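Local coordinates for cytochrome P450 monooxygenase (Rhodococcus sp. ECU0066, PDB 6KBH), which probably oxidises substrates as a self-sufficient P450 monooxygenase, carrying heme, FMN and a [2Fe-2S] cluster in a single chain, at residues P146-R157 with R459-E467. Residues are numbered along the deposited sequence; the frame is centred on the assembly and turned at random.
Sequences PAALAHHEPMVR and RRQPVKIGE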
ATOM      1  N   PRO A 146     -10.257   2.592   0.596  1.00 85.62           N
ATOM      2  CA  PRO A 146     -10.364   1.124   0.564  1.00 83.45           C
ATOM      3  C   PRO A 146     -11.606   0.589   1.261  1.00 91.63           C
ATOM      4  O   PRO A 146     -12.154  -0.432   0.827  1.00 99.02           O
ATOM      5  CB  PRO A 146      -9.078   0.668   1.264  1.00 87.77           C
ATOM      6  CG  PRO A 146      -8.110   1.777   1.028  1.00 72.24           C
ATOM      7  CD  PRO A 146      -8.926   3.043   1.042  1.00 76.16           C
ATOM      8  N   ALA A 147     -12.073   1.250   2.324  1.00 88.37           N
ATOM      9  CA  ALA A 147     -13.301   0.811   2.981  1.00 92.26           C
ATOM     10  C   ALA A 147     -14.503   0.945   2.052  1.00 90.44           C
ATOM     11  O   ALA A 147     -15.352   0.049   1.989  1.00 93.14           O
ATOM     12  CB  ALA A 147     -13.525   1.604   4.268  1.00 77.69           C
ATOM     13  N   ALA A 148     -14.589   2.056   1.317  1.00 86.97           N
ATOM     14  CA  ALA A 148     -15.705   2.239   0.395  1.00 81.71           C
ATOM     15  C   ALA A 148     -15.595   1.320  -0.810  1.00 77.56           C
ATOM     16  O   ALA A 148     -16.617   0.886  -1.352  1.00 87.71           O
ATOM     17  CB  ALA A 148     -15.780   3.691  -0.064  1.00 70.37           C
ATOM     18  N   LEU A 149     -14.373   1.016  -1.247  1.00 85.62           N
ATOM     19  CA  LEU A 149     -14.183   0.166  -2.413  1.00 87.17           C
ATOM     20  C   LEU A 149     -14.523  -1.293  -2.142  1.00 87.54           C
ATOM     21  O   LEU A 149     -14.650  -2.065  -3.099  1.00 88.22           O
ATOM     22  CB  LEU A 149     -12.739   0.277  -2.910  1.00 92.87           C
ATOM     23  CG  LEU A 149     -12.336   1.588  -3.592  1.00 88.16           C
ATOM     24  CD1 LEU A 149     -10.824   1.694  -3.696  1.00 74.83           C
ATOM     25  CD2 LEU A 149     -12.975   1.701  -4.966  1.00 80.29           C
ATOM     26  N   ALA A 150     -14.680  -1.687  -0.874  1.00 90.79           N
ATOM     27  CA  ALA A 150     -14.982  -3.082  -0.565  1.00 91.10           C
ATOM     28  C   ALA A 150     -16.302  -3.527  -1.184  1.00 87.78           C
ATOM     29  O   ALA A 150     -16.474  -4.713  -1.489  1.00 85.89           O
ATOM     30  CB  ALA A 150     -15.003  -3.295   0.948  1.00 77.81           C
ATOM     31  N   HIS A 151     -17.242  -2.597  -1.379  1.00 88.11           N
ATOM     32  CA  HIS A 151     -18.506  -2.950  -2.018  1.00 89.92           C
ATOM     33  C   HIS A 151     -18.297  -3.385  -3.464  1.00 90.12           C
ATOM     34  O   HIS A 151     -18.986  -4.287  -3.955  1.00 88.95           O
ATOM     35  CB  HIS A 151     -19.478  -1.773  -1.960  1.00 88.33           C
ATOM     36  CG  HIS A 151     -20.620  -1.892  -2.921  1.00100.96           C
ATOM     37  ND1 HIS A 151     -20.702  -1.149  -4.079  1.00108.48           N
ATOM     38  CD2 HIS A 151     -21.719  -2.682  -2.902  1.00104.87           C
ATOM     39  CE1 HIS A 151     -21.806  -1.470  -4.728  1.00104.25           C
ATOM     40  NE2 HIS A 151     -22.441  -2.399  -4.037  1.00112.73           N
ATOM     41  N   HIS A 152     -17.353  -2.756  -4.165  1.00 91.56           N
ATOM     42  CA  HIS A 152     -17.194  -2.982  -5.597  1.00 90.33           C
ATOM     43  C   HIS A 152     -16.362  -4.216  -5.930  1.00 84.50           C
ATOM     44  O   HIS A 152     -16.290  -4.585  -7.106  1.00 87.80           O
ATOM     45  CB  HIS A 152     -16.566  -1.752  -6.256  1.00 81.52           C
ATOM     46  CG  HIS A 152     -17.454  -0.547  -6.263  1.00 80.62           C
ATOM     47  ND1 HIS A 152     -18.628  -0.491  -6.985  1.00 83.24           N
ATOM     48  CD2 HIS A 152     -17.339   0.652  -5.643  1.00 80.61           C
ATOM     49  CE1 HIS A 152     -19.197   0.688  -6.807  1.00 82.15           C
ATOM     50  NE2 HIS A 152     -18.434   1.400  -5.996  1.00 78.84           N
ATOM     51  N   GLU A 153     -15.743  -4.860  -4.940  1.00 86.53           N
ATOM     52  CA  GLU A 153     -14.871  -5.995  -5.236  1.00 80.77           C
ATOM     53  C   GLU A 153     -15.577  -7.170  -5.908  1.00 84.69           C
ATOM     54  O   GLU A 153     -14.943  -7.823  -6.756  1.00 89.84           O
ATOM     55  CB  GLU A 153     -14.163  -6.457  -3.955  1.00 76.70           C
ATOM     56  CG  GLU A 153     -13.117  -7.534  -4.202  1.00 73.00           C
ATOM     57  CD  GLU A 153     -12.167  -7.716  -3.038  1.00 90.20           C
ATOM     58  OE1 GLU A 153     -12.208  -6.901  -2.090  1.00 93.34           O
ATOM     59  OE2 GLU A 153     -11.379  -8.686  -3.068  1.00 92.54           O
ATOM     60  N   PRO A 154     -16.831  -7.516  -5.589  1.00 96.38           N
ATOM     61  CA  PRO A 154     -17.493  -8.573  -6.371  1.00 95.02           C
ATOM     62  C   PRO A 154     -17.759  -8.174  -7.812  1.00 86.55           C
ATOM     63  O   PRO A 154     -17.722  -9.039  -8.697  1.00 88.44           O
ATOM     64  CB  PRO A 154     -18.802  -8.814  -5.604  1.00 92.08           C
ATOM     65  CG  PRO A 154     -18.525  -8.333  -4.226  1.00 84.50           C
ATOM     66  CD  PRO A 154     -17.631  -7.148  -4.405  1.00 92.56           C
ATOM     67  N   MET A 155     -18.023  -6.893  -8.073  1.00 86.80           N
ATOM     68  CA  MET A 155     -18.356  -6.456  -9.427  1.00 91.32           C
ATOM     69  C   MET A 155     -17.176  -6.624 -10.377  1.00 96.23           C
ATOM     70  O   MET A 155     -17.349  -7.067 -11.519  1.00 97.45           O
ATOM     71  CB  MET A 155     -18.828  -5.003  -9.399  1.00 82.08           C
ATOM     72  CG  MET A 155     -18.953  -4.336 -10.762  1.00 95.27           C
ATOM     73  SD  MET A 155     -17.433  -3.526 -11.306  1.00103.52           S
ATOM     74  CE  MET A 155     -17.199  -2.315 -10.007  1.00 88.96           C
ATOM     75  N   VAL A 156     -15.969  -6.263  -9.931  1.00 92.06           N
ATOM     76  CA  VAL A 156     -14.804  -6.359 -10.803  1.00 92.99           C
ATOM     77  C   VAL A 156     -14.399  -7.814 -11.007  1.00 98.84           C
ATOM     78  O   VAL A 156     -13.933  -8.190 -12.090  1.00104.23           O
ATOM     79  CB  VAL A 156     -13.650  -5.508 -10.240  1.00 90.40           C
ATOM     80  CG1 VAL A 156     -13.471  -5.769  -8.760  1.00 96.18           C
ATOM     81  CG2 VAL A 156     -12.353  -5.777 -10.994  1.00 87.48           C
ATOM     82  N   ARG A 157     -14.575  -8.658  -9.988  1.00 95.94           N
ATOM     83  CA  ARG A 157     -14.308 -10.082 -10.162  1.00 95.61           C
ATOM     84  C   ARG A 157     -15.265 -10.698 -11.175  1.00 98.39           C
ATOM     85  O   ARG A 157     -14.869 -11.554 -11.975  1.00 93.83           O
ATOM     86  CB  ARG A 157     -14.407 -10.801  -8.818  1.00 99.59           C
ATOM     87  CG  ARG A 157     -13.271 -10.484  -7.862  1.00 96.37           C
ATOM     88  CD  ARG A 157     -13.389 -11.288  -6.583  1.00101.10           C
ATOM     89  NE  ARG A 157     -12.255 -11.063  -5.696  1.00102.30           N
ATOM     90  CZ  ARG A 157     -11.099 -11.710  -5.791  1.00105.28           C
ATOM     91  NH1 ARG A 157     -10.924 -12.622  -6.739  1.00100.76           N
ATOM     92  NH2 ARG A 157     -10.118 -11.442  -4.941  1.00 98.01           N
ATOM     93  N   ARG A 459     -11.942 -20.329  -5.370  1.00126.74           N
ATOM     94  CA  ARG A 459     -10.856 -19.631  -4.685  1.00125.91           C
ATOM     95  C   ARG A 459     -10.860 -18.163  -5.065  1.00121.51           C
ATOM     96  O   ARG A 459     -10.764 -17.819  -6.251  1.00124.19           O
ATOM     97  CB  ARG A 459      -9.507 -20.235  -5.057  1.00125.35           C
ATOM     98  CG  ARG A 459      -9.287 -21.663  -4.674  1.00128.18           C
ATOM     99  CD  ARG A 459      -7.789 -21.860  -4.573  1.00129.54           C
ATOM    100  NE  ARG A 459      -7.384 -22.828  -3.564  1.00138.83           N
ATOM    101  CZ  ARG A 459      -7.586 -24.135  -3.667  1.00138.72           C
ATOM    102  NH1 ARG A 459      -8.200 -24.630  -4.732  1.00133.34           N
ATOM    103  NH2 ARG A 459      -7.172 -24.945  -2.706  1.00141.68           N
ATOM    104  N   ARG A 460     -10.954 -17.293  -4.067  1.00115.01           N
ATOM    105  CA  ARG A 460     -10.827 -15.865  -4.300  1.00109.24           C
ATOM    106  C   ARG A 460      -9.909 -15.305  -3.227  1.00113.23           C
ATOM    107  O   ARG A 460     -10.100 -15.580  -2.035  1.00118.51           O
ATOM    108  CB  ARG A 460     -12.187 -15.177  -4.324  1.00108.34           C
ATOM    109  CG  ARG A 460     -12.836 -14.801  -3.006  1.00117.56           C
ATOM    110  CD  ARG A 460     -13.557 -13.484  -3.178  1.00120.47           C
ATOM    111  NE  ARG A 460     -13.551 -12.710  -1.942  1.00121.00           N
ATOM    112  CZ  ARG A 460     -14.010 -11.469  -1.845  1.00121.14           C
ATOM    113  NH1 ARG A 460     -14.509 -10.867  -2.917  1.00113.87           N
ATOM    114  NH2 ARG A 460     -13.975 -10.830  -0.680  1.00121.04           N
ATOM    115  N   GLN A 461      -8.873 -14.572  -3.650  1.00111.44           N
ATOM    116  CA  GLN A 461      -8.015 -13.985  -2.632  1.00105.30           C
ATOM    117  C   GLN A 461      -8.474 -12.574  -2.333  1.00103.04           C
ATOM    118  O   GLN A 461      -8.673 -11.783  -3.263  1.00103.90           O
ATOM    119  CB  GLN A 461      -6.561 -13.969  -3.074  1.00 90.00           C
ATOM    120  CG  GLN A 461      -5.630 -13.580  -1.948  1.00 91.49           C
ATOM    121  CD  GLN A 461      -4.194 -13.507  -2.378  1.00 97.47           C
ATOM    122  OE1 GLN A 461      -3.899 -13.493  -3.566  1.00108.26           O
ATOM    123  NE2 GLN A 461      -3.284 -13.469  -1.411  1.00 96.79           N
ATOM    124  N   PRO A 462      -8.666 -12.233  -1.063  1.00101.16           N
ATOM    125  CA  PRO A 462      -9.057 -10.860  -0.724  1.00 91.18           C
ATOM    126  C   PRO A 462      -8.018  -9.857  -1.202  1.00 95.87           C
ATOM    127  O   PRO A 462      -6.809 -10.061  -1.054  1.00 87.68           O
ATOM    128  CB  PRO A 462      -9.156 -10.884   0.808  1.00 97.57           C
ATOM    129  CG  PRO A 462      -8.319 -12.051   1.227  1.00 90.78           C
ATOM    130  CD  PRO A 462      -8.488 -13.067   0.139  1.00 96.26           C
ATOM    131  N   VAL A 463      -8.510  -8.773  -1.804  1.00102.68           N
ATOM    132  CA  VAL A 463      -7.646  -7.676  -2.206  1.00 91.95           C
ATOM    133  C   VAL A 463      -6.918  -7.111  -0.987  1.00 96.66           C
ATOM    134  O   VAL A 463      -7.444  -7.104   0.135  1.00 90.25           O
ATOM    135  CB  VAL A 463      -8.495  -6.605  -2.913  1.00 76.34           C
ATOM    136  CG1 VAL A 463      -7.748  -5.303  -3.043  1.00 83.07           C
ATOM    137  CG2 VAL A 463      -8.932  -7.105  -4.279  1.00 85.38           C
ATOM    138  N   LYS A 464      -5.680  -6.662  -1.199  1.00 85.56           N
ATOM    139  CA  LYS A 464      -4.957  -5.886  -0.196  1.00 88.18           C
ATOM    140  C   LYS A 464      -4.442  -4.618  -0.861  1.00 83.46           C
ATOM    141  O   LYS A 464      -3.509  -4.669  -1.667  1.00 90.89           O
ATOM    142  CB  LYS A 464      -3.820  -6.694   0.427  1.00 94.49           C
ATOM    143  CG  LYS A 464      -4.338  -7.740   1.391  1.00 97.21           C
ATOM    144  CD  LYS A 464      -3.315  -8.172   2.413  1.00 87.98           C
ATOM    145  CE  LYS A 464      -3.970  -9.107   3.424  1.00108.96           C
ATOM    146  NZ  LYS A 464      -5.080  -8.456   4.175  1.00106.93           N
ATOM    147  N   ILE A 465      -5.063  -3.485  -0.530  1.00 80.17           N
ATOM    148  CA  ILE A 465      -4.720  -2.192  -1.106  1.00 77.03           C
ATOM    149  C   ILE A 465      -4.635  -1.158   0.002  1.00 85.49           C
ATOM    150  O   ILE A 465      -5.243  -1.304   1.067  1.00 89.11           O
ATOM    151  CB  ILE A 465      -5.734  -1.720  -2.175  1.00 86.71           C
ATOM    152  CG1 ILE A 465      -7.154  -1.718  -1.608  1.00 76.03           C
ATOM    153  CG2 ILE A 465      -5.627  -2.553  -3.415  1.00 86.00           C
ATOM    154  CD1 ILE A 465      -8.243  -1.633  -2.639  1.00 79.22           C
ATOM    155  N   GLY A 466      -3.878  -0.100  -0.266  1.00 82.57           N
ATOM    156  CA  GLY A 466      -3.737   0.993   0.666  1.00 81.45           C
ATOM    157  C   GLY A 466      -2.657   0.811   1.705  1.00 81.79           C
ATOM    158  O   GLY A 466      -2.522   1.669   2.585  1.00 84.26           O
ATOM    159  N   GLU A 467      -1.890  -0.273   1.641  1.00 72.21           N
ATOM    160  CA  GLU A 467      -0.852  -0.507   2.627  1.00 84.94           C
ATOM    161  C   GLU A 467       0.525  -0.336   1.999  1.00 90.81           C
ATOM    162  O   GLU A 467       0.744  -0.782   0.867  1.00 87.80           O
ATOM    163  CB  GLU A 467      -0.977  -1.915   3.221  1.00 94.61           C
ATOM    164  CG  GLU A 467      -2.382  -2.256   3.710  1.00 92.21           C
ATOM    165  CD  GLU A 467      -2.628  -3.750   3.813  1.00 97.51           C
ATOM    166  OE1 GLU A 467      -1.687  -4.534   3.572  1.00 93.60           O
ATOM    167  OE2 GLU A 467      -3.772  -4.142   4.129  1.00106.51           O
TER
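One face of the R157 guanidinium is overlaid by the aliphatic part of R460, whose CB stands 3.7 Å from R157 NH1 and whose CD lies near NE; the E153 carboxylate oxygen OE2 sits at its edge, in plane, though R157 NH2 is less surely placed and its salt bridge to E153 is tentative. The R460 guanidinium, turned 46° from that of R157, takes OE2 over a face instead, toward the rim. No N-H of R460 points at this oxygen, so the long salt bridge, 3.8 Å from E153 OE2 to R460 NH1, works through charge alone. E153 thus illustrates how one carboxylate can serve a loop backbone and, less surely on one side, two arginines. With CG anti to the backbone N (chi1 -173°) and the chain extended beyond it, the side chain reaches across to the linker, where V463 N donates to OE2 at 3.1 Å. This bond meets the syn side of the oxygen, 25° out of the carboxylate plane, while V463 CB and CG2 pack against the same group. The negative charge presumably eases the proximity of the two arginines, and R157 NH2 has a further salt bridge to E408 of helix 396-413. An alanine in place of E153 would probably leave V463 N without this acceptor and the two neighbouring arginines without the carboxylate that offsets their like charges. Farther along, the contact turns apolar: I465 CG1 lies 4.2 Å from P146 CB, and I465 CD1 meets L149 CD1 at 4.3 Å. The whole is a salt-bridge network, E153-R157-R460, its R157 link tentative, continued by an apolar seam, through which the extended linker preceding strand 475-486 of the reductase part lies along the P450 domain, as befits a self-sufficient P450 with its reductase fused behind the heme domain.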